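Local coordinates for protein 4-aminobutyrate transaminase (Acinetobacter baumannii, PDB 6WOP) that probably transfers the amino group of 4-aminobutyrate to 2-oxoglutarate, using pyridoxal 5'-phosphate, as a class-III aminotransferase, at residues A[115-120]-A[141-146]; A[131-136]-A[202-207]. All coordinates share one frame; numbering follows the deposited sequence.

Interaction 1 (A[115-120]-A[141-146])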
ATOM      1  N   ALA A 115     -21.978   0.754   0.602  1.00 17.19           N
ATOM      2  CA  ALA A 115     -22.399  -0.638   0.840  1.00 17.03           C
ATOM      3  C   ALA A 115     -21.281  -1.620   0.472  1.00 17.43           C
ATOM      4  O   ALA A 115     -20.944  -2.531   1.258  1.00 13.94           O
ATOM      5  CB  ALA A 115     -23.652  -0.951   0.029  1.00 16.60           C
ATOM      6  N   VAL A 116     -20.677  -1.428  -0.704  1.00 16.95           N
ATOM      7  CA  VAL A 116     -19.550  -2.299  -1.112  1.00 14.18           C
ATOM      8  C   VAL A 116     -18.396  -2.165  -0.121  1.00 14.42           C
ATOM      9  O   VAL A 116     -17.796  -3.163   0.312  1.00 15.35           O
ATOM     10  CB  VAL A 116     -19.091  -1.968  -2.551  1.00 11.96           C
ATOM     11  CG1 VAL A 116     -17.871  -2.922  -2.926  1.00 16.62           C
ATOM     12  CG2 VAL A 116     -20.201  -2.270  -3.566  1.00 13.73           C
ATOM     13  N   GLU A 117     -18.066  -0.925   0.245  1.00 16.54           N
ATOM     14  CA  GLU A 117     -16.902  -0.700   1.112  1.00 15.75           C
ATOM     15  C   GLU A 117     -17.138  -1.301   2.497  1.00 15.95           C
ATOM     16  O   GLU A 117     -16.220  -1.900   3.091  1.00 15.26           O
ATOM     17  CB  GLU A 117     -16.610   0.790   1.189  1.00 18.54           C
ATOM     18  CG  GLU A 117     -15.186   1.096   1.611  1.00 20.28           C
ATOM     19  CD  GLU A 117     -14.534   2.283   0.862  1.00 18.81           C
ATOM     20  OE1 GLU A 117     -15.184   2.958   0.026  1.00 19.63           O
ATOM     21  OE2 GLU A 117     -13.344   2.602   1.147  1.00 19.29           O
ATOM     22  N   ASN A 118     -18.382  -1.191   3.016  1.00 13.85           N
ATOM     23  CA  ASN A 118     -18.680  -1.839   4.290  1.00 12.09           C
ATOM     24  C   ASN A 118     -18.752  -3.347   4.171  1.00 14.50           C
ATOM     25  O   ASN A 118     -18.386  -4.041   5.114  1.00 16.84           O
ATOM     26  CB  ASN A 118     -19.967  -1.262   4.882  1.00 13.08           C
ATOM     27  CG  ASN A 118     -19.702   0.051   5.574  1.00 19.43           C
ATOM     28  OD1 ASN A 118     -19.185   0.040   6.656  1.00 22.53           O
ATOM     29  ND2 ASN A 118     -20.038   1.196   4.937  1.00 15.67           N
ATOM     30  N   ALA A 119     -19.149  -3.891   3.039  1.00 11.91           N
ATOM     31  CA  ALA A 119     -19.069  -5.357   2.940  1.00 12.63           C
ATOM     32  C   ALA A 119     -17.618  -5.824   3.000  1.00 16.21           C
ATOM     33  O   ALA A 119     -17.301  -6.873   3.600  1.00 12.75           O
ATOM     34  CB  ALA A 119     -19.747  -5.804   1.645  1.00 11.92           C
ATOM     35  N   VAL A 120     -16.708  -5.024   2.420  1.00 18.13           N
ATOM     36  CA  VAL A 120     -15.278  -5.357   2.487  1.00 17.49           C
ATOM     37  C   VAL A 120     -14.749  -5.198   3.920  1.00 15.73           C
ATOM     38  O   VAL A 120     -13.956  -6.038   4.402  1.00 14.81           O
ATOM     39  CB  VAL A 120     -14.495  -4.471   1.486  1.00 18.15           C
ATOM     40  CG1 VAL A 120     -12.947  -4.496   1.795  1.00 18.34           C
ATOM     41  CG2 VAL A 120     -14.782  -4.945   0.021  1.00 18.48           C
ATOM     42  N   GLY A 141     -17.655   1.368  -7.404  1.00 16.58           N
ATOM     43  CA  GLY A 141     -17.788   2.678  -6.768  1.00 17.82           C
ATOM     44  C   GLY A 141     -16.567   3.544  -7.033  1.00 20.20           C
ATOM     45  O   GLY A 141     -15.614   3.099  -7.686  1.00 19.01           O
ATOM     46  N   ARG A 142     -16.566   4.771  -6.492  1.00 16.27           N
ATOM     47  CA  ARG A 142     -15.572   5.760  -6.849  1.00 15.51           C
ATOM     48  C   ARG A 142     -14.704   6.182  -5.665  1.00 16.51           C
ATOM     49  O   ARG A 142     -14.007   7.191  -5.759  1.00 18.00           O
ATOM     50  CB  ARG A 142     -16.296   6.965  -7.450  1.00 14.91           C
ATOM     51  CG  ARG A 142     -16.911   6.676  -8.809  1.00 17.18           C
ATOM     52  CD  ARG A 142     -17.637   8.003  -9.288  1.00 20.28           C
ATOM     53  NE  ARG A 142     -18.234   7.884 -10.624  1.00 23.43           N
ATOM     54  CZ  ARG A 142     -17.567   8.206 -11.736  1.00 30.58           C
ATOM     55  NH1 ARG A 142     -16.265   8.608 -11.660  1.00 23.40           N
ATOM     56  NH2 ARG A 142     -18.197   8.128 -12.919  1.00 36.55           N
ATOM     57  N   SER A 143     -14.755   5.466  -4.541  1.00 13.90           N
ATOM     58  CA  SER A 143     -13.853   5.633  -3.411  1.00 14.49           C
ATOM     59  C   SER A 143     -12.475   5.082  -3.841  1.00 16.10           C
ATOM     60  O   SER A 143     -12.329   4.455  -4.904  1.00 16.41           O
ATOM     61  CB  SER A 143     -14.428   4.911  -2.170  1.00 16.40           C
ATOM     62  OG  SER A 143     -14.122   3.514  -2.265  1.00 18.55           O
ATOM     63  N   PHE A 144     -11.428   5.329  -3.045  1.00 14.28           N
ATOM     64  CA  PHE A 144     -10.147   4.728  -3.417  1.00 14.04           C
ATOM     65  C   PHE A 144     -10.254   3.221  -3.351  1.00 17.49           C
ATOM     66  O   PHE A 144      -9.878   2.534  -4.307  1.00 19.67           O
ATOM     67  CB  PHE A 144      -9.048   5.264  -2.516  1.00 14.71           C
ATOM     68  CG  PHE A 144      -8.527   6.557  -2.994  1.00 14.97           C
ATOM     69  CD1 PHE A 144      -7.572   6.569  -3.992  1.00 17.22           C
ATOM     70  CD2 PHE A 144      -9.043   7.774  -2.500  1.00 15.37           C
ATOM     71  CE1 PHE A 144      -7.095   7.804  -4.508  1.00 18.46           C
ATOM     72  CE2 PHE A 144      -8.579   8.966  -2.973  1.00 18.89           C
ATOM     73  CZ  PHE A 144      -7.579   8.996  -3.983  1.00 19.05           C
ATOM     74  N   MET A 145     -10.899   2.670  -2.298  1.00 16.46           N
ATOM     75  CA  MET A 145     -10.964   1.209  -2.305  1.00 15.45           C
ATOM     76  C   MET A 145     -11.894   0.684  -3.402  1.00 16.64           C
ATOM     77  O   MET A 145     -11.584  -0.341  -4.040  1.00 14.86           O
ATOM     78  CB  MET A 145     -11.416   0.668  -0.951  1.00 14.66           C
ATOM     79  CG  MET A 145     -11.482  -0.859  -0.858  1.00 18.16           C
ATOM     80  SD  MET A 145      -9.979  -1.688  -1.586  1.00 26.84           S
ATOM     81  CE  MET A 145      -9.079  -2.295  -0.213  1.00 34.90           C
ATOM     82  N   THR A 146     -13.101   1.294  -3.586  1.00 15.10           N
ATOM     83  CA  THR A 146     -13.962   0.748  -4.623  1.00 16.52           C
ATOM     84  C   THR A 146     -13.452   1.075  -6.030  1.00 17.57           C
ATOM     85  O   THR A 146     -13.771   0.343  -6.972  1.00 18.46           O
ATOM     86  CB  THR A 146     -15.453   1.193  -4.395  1.00 12.67           C
ATOM     87  OG1 THR A 146     -15.556   2.627  -4.284  1.00 14.91           O
ATOM     88  CG2 THR A 146     -15.938   0.623  -3.034  1.00 14.28           C
TER
HETATM   89  O   HOH W   1     -11.475   4.370   0.202  1.00 16.75           O
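The carboxylate of Glu-117 is the flat group here, and Ser-143 and Met-145 both come over the same face of it. Ser-143 OG donates to Glu-117 OE1 at 2.6 Å, arriving 41° out of the carboxylate plane, so the hydroxyl leans over the group. Met-145 CB sits over the other end of this face, 3.4 Å from Glu-117 OE2. Water 1 donates to that oxygen at 2.7 Å and accepts from Met-145 N, a second route from carboxylate to helix start. Glu-117 reaches this far because CG is anti to the backbone N (chi1 -159°), sending the chain from helix 112-127 toward the N-terminus of helix 144-149.

Ser-143 is the N-cap of that helix. Its OG accepts from Thr-146 N at 2.8 Å with a nearly straight N-H...O angle (169°), and from Thr-146 OG1 at 2.6 Å, so two donors and one acceptor fix the hydroxyl. Beside this polar group, Val-116 CG1 meets Thr-146 CG2 at 4.0 Å. Glu-117 OE2 also accepts from Phe-144 N of the second subunit, and a tartrate, probably from the crystallisation liquor, is bound to Arg-142 N. A buried carboxylate met by a hydroxyl, a water and a helix-start N-H of the neighbouring subunit is consistent with a stabilised negative charge that ties helix to helix and subunit to subunit.

Interaction 2 (A[131-136]-A[202-207])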
ATOM      1  N   GLY A 131      -7.089  -9.264   1.741  1.00 15.27           N
ATOM      2  CA  GLY A 131      -7.122  -9.215   0.286  1.00 15.95           C
ATOM      3  C   GLY A 131      -8.527  -9.275  -0.280  1.00 16.59           C
ATOM      4  O   GLY A 131      -9.433  -9.886   0.307  1.00 16.81           O
ATOM      5  N   ILE A 132      -8.680  -8.734  -1.497  1.00 14.25           N
ATOM      6  CA  ILE A 132      -9.971  -8.708  -2.175  1.00 15.67           C
ATOM      7  C   ILE A 132      -9.764  -9.062  -3.634  1.00 16.79           C
ATOM      8  O   ILE A 132      -8.909  -8.469  -4.295  1.00 18.99           O
ATOM      9  CB  ILE A 132     -10.594  -7.310  -2.040  1.00 13.92           C
ATOM     10  CG1 ILE A 132     -10.830  -6.940  -0.558  1.00 15.04           C
ATOM     11  CG2 ILE A 132     -11.888  -7.161  -2.858  1.00 16.40           C
ATOM     12  CD1 ILE A 132     -12.078  -7.746   0.030  1.00 16.52           C
ATOM     13  N   ILE A 133     -10.544  -9.994  -4.162  1.00 17.12           N
ATOM     14  CA  ILE A 133     -10.492 -10.309  -5.572  1.00 15.68           C
ATOM     15  C   ILE A 133     -11.798  -9.844  -6.211  1.00 17.60           C
ATOM     16  O   ILE A 133     -12.890 -10.223  -5.757  1.00 15.00           O
ATOM     17  CB  ILE A 133     -10.268 -11.818  -5.797  1.00 15.26           C
ATOM     18  CG1 ILE A 133      -8.894 -12.214  -5.300  1.00 16.94           C
ATOM     19  CG2 ILE A 133     -10.389 -12.166  -7.307  1.00 15.53           C
ATOM     20  CD1 ILE A 133      -8.604 -13.714  -5.380  1.00 18.26           C
ATOM     21  N   THR A 134     -11.691  -9.030  -7.244  1.00 17.53           N
ATOM     22  CA  THR A 134     -12.824  -8.629  -8.056  1.00 14.88           C
ATOM     23  C   THR A 134     -12.524  -9.055  -9.495  1.00 15.98           C
ATOM     24  O   THR A 134     -11.568  -9.798  -9.767  1.00 18.93           O
ATOM     25  CB  THR A 134     -13.090  -7.114  -7.993  1.00 16.94           C
ATOM     26  OG1 THR A 134     -11.889  -6.445  -8.364  1.00 16.44           O
ATOM     27  CG2 THR A 134     -13.361  -6.626  -6.551  1.00 16.73           C
ATOM     28  N   PHE A 135     -13.355  -8.595 -10.450  1.00 14.41           N
ATOM     29  CA  PHE A 135     -13.257  -9.074 -11.820  1.00 16.97           C
ATOM     30  C   PHE A 135     -13.112  -7.910 -12.795  1.00 16.84           C
ATOM     31  O   PHE A 135     -13.636  -6.821 -12.586  1.00 18.86           O
ATOM     32  CB  PHE A 135     -14.501  -9.930 -12.172  1.00 20.53           C
ATOM     33  CG  PHE A 135     -14.516 -11.218 -11.447  1.00 22.99           C
ATOM     34  CD1 PHE A 135     -15.000 -11.302 -10.128  1.00 20.69           C
ATOM     35  CD2 PHE A 135     -14.007 -12.334 -12.031  1.00 18.73           C
ATOM     36  CE1 PHE A 135     -14.970 -12.535  -9.425  1.00 20.43           C
ATOM     37  CE2 PHE A 135     -13.976 -13.553 -11.351  1.00 18.96           C
ATOM     38  CZ  PHE A 135     -14.442 -13.644 -10.046  1.00 18.02           C
ATOM     39  N   GLY A 136     -12.417  -8.171 -13.889  1.00 17.91           N
ATOM     40  CA  GLY A 136     -12.261  -7.157 -14.896  1.00 18.79           C
ATOM     41  C   GLY A 136     -13.639  -6.735 -15.364  1.00 19.20           C
ATOM     42  O   GLY A 136     -14.545  -7.565 -15.491  1.00 19.07           O
ATOM     43  N   ALA A 202      -9.715 -11.975   2.021  1.00 16.47           N
ATOM     44  CA  ALA A 202     -10.935 -11.831   2.819  1.00 16.81           C
ATOM     45  C   ALA A 202     -12.179 -12.168   2.015  1.00 16.30           C
ATOM     46  O   ALA A 202     -13.099 -12.820   2.534  1.00 16.39           O
ATOM     47  CB  ALA A 202     -11.082 -10.394   3.372  1.00 15.38           C
ATOM     48  N   ALA A 203     -12.263 -11.710   0.770  1.00 13.51           N
ATOM     49  CA  ALA A 203     -13.492 -11.903   0.028  1.00 18.22           C
ATOM     50  C   ALA A 203     -13.198 -11.929  -1.449  1.00 14.99           C
ATOM     51  O   ALA A 203     -12.260 -11.265  -1.930  1.00 17.50           O
ATOM     52  CB  ALA A 203     -14.526 -10.781   0.291  1.00 20.26           C
ATOM     53  N   ILE A 204     -14.060 -12.655  -2.172  1.00 16.37           N
ATOM     54  CA  ILE A 204     -14.197 -12.521  -3.625  1.00 17.39           C
ATOM     55  C   ILE A 204     -15.510 -11.833  -3.907  1.00 18.62           C
ATOM     56  O   ILE A 204     -16.577 -12.286  -3.433  1.00 19.52           O
ATOM     57  CB  ILE A 204     -14.157 -13.887  -4.326  1.00 17.82           C
ATOM     58  CG1 ILE A 204     -12.822 -14.533  -4.014  1.00 18.36           C
ATOM     59  CG2 ILE A 204     -14.368 -13.704  -5.879  1.00 18.29           C
ATOM     60  CD1 ILE A 204     -12.472 -15.919  -4.791  1.00 20.77           C
ATOM     61  N   VAL A 205     -15.454 -10.765  -4.697  1.00 17.12           N
ATOM     62  CA  VAL A 205     -16.610  -9.882  -4.867  1.00 16.84           C
ATOM     63  C   VAL A 205     -16.969  -9.816  -6.338  1.00 16.69           C
ATOM     64  O   VAL A 205     -16.109  -9.486  -7.173  1.00 15.83           O
ATOM     65  CB  VAL A 205     -16.312  -8.466  -4.349  1.00 16.56           C
ATOM     66  CG1 VAL A 205     -17.634  -7.588  -4.513  1.00 16.66           C
ATOM     67  CG2 VAL A 205     -15.785  -8.577  -2.913  1.00 16.05           C
ATOM     68  N   LEU A 206     -18.248 -10.055  -6.653  1.00 17.47           N
ATOM     69  CA  LEU A 206     -18.646 -10.002  -8.050  1.00 16.72           C
ATOM     70  C   LEU A 206     -20.102  -9.573  -8.180  1.00 18.26           C
ATOM     71  O   LEU A 206     -20.940  -9.888  -7.332  1.00 18.41           O
ATOM     72  CB  LEU A 206     -18.458 -11.338  -8.756  1.00 19.55           C
ATOM     73  CG  LEU A 206     -19.573 -12.341  -8.581  1.00 22.07           C
ATOM     74  CD1 LEU A 206     -19.352 -13.457  -9.579  1.00 25.71           C
ATOM     75  CD2 LEU A 206     -19.548 -12.863  -7.203  1.00 24.06           C
ATOM     76  N   GLU A 207     -20.385  -8.936  -9.287  1.00 19.37           N
ATOM     77  CA  GLU A 207     -21.775  -8.660  -9.665  1.00 19.30           C
ATOM     78  C   GLU A 207     -22.364  -9.905 -10.307  1.00 21.35           C
ATOM     79  O   GLU A 207     -21.805 -10.385 -11.310  1.00 24.51           O
ATOM     80  CB  GLU A 207     -21.794  -7.499 -10.655  1.00 18.69           C
ATOM     81  CG  GLU A 207     -21.321  -6.156 -10.089  1.00 22.05           C
ATOM     82  CD  GLU A 207     -20.853  -5.242 -11.195  1.00 26.86           C
ATOM     83  OE1 GLU A 207     -19.614  -5.277 -11.513  1.00 21.40           O
ATOM     84  OE2 GLU A 207     -21.734  -4.517 -11.746  1.00 25.89           O
TER
HETATM   85  O   HOH W   2     -16.052  -7.698  -9.527  1.00 17.50           O
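Ile-132 and Ala-203, paired in parallel strands, begin the apolar centre: Ile-132 CD1 lies 3.9 Å from Ala-203 CB, while its CG2 branch, anti to the backbone N, crosses to Val-205 CG2 at 4.1 Å. Helix 112-127 packs on the Ile-132 and Ala-203 face. On the opposite face Ile-133 and Ile-204 sit abreast under helix 181-194, and the Phe-135 ring extends this layer, its CE1 3.8 Å from Ile-204 CG2 and its CD1 against Leu-206 CB.

Between these layers the strand axes run 14° from parallel, 4.8 Å apart. The backbone of Ile-133 brackets Ile-204, its N donating to Ala-203 O and its O accepting from Val-205 N at 2.8 Å (C=O...N angle 173°). At the start, Gly-131 O takes Ala-202 N at 2.7 Å and, weakly, Ala-203 N. Toward the far end the strands part: Phe-135 N and Val-205 O are 4.4 Å apart, and water 2 spans them, 3.0 Å from Val-205 O, at the edge of the ring. The chemistry is that of a fold-type I pyridoxal-phosphate enzyme's central sheet, with backbone polarity largely satisfied within the sheet and mostly apolar side chains against helices on both faces, until water replaces a direct strand-to-strand bond.

Both contacts are buried, and they share a boundary: Val-120 CG1 of interaction 1 packs against Ile-132 CD1 of interaction 2 at 3.8 Å, with centres 11 Å apart. Helix 112-127, strand 131-135 and helix 144-149 succeed one another along the chain, so strand 131-135 lies in sequence between the two elements of interaction 1. Chemistry follows place. Interaction 2 lies within the central sheet, joined by backbone bonds and apolar side chains between two helical layers of one chain. Interaction 1 buries less surface, 238 Å² against 417 Å², depends on side-chain polar groups, and adjoins the second subunit.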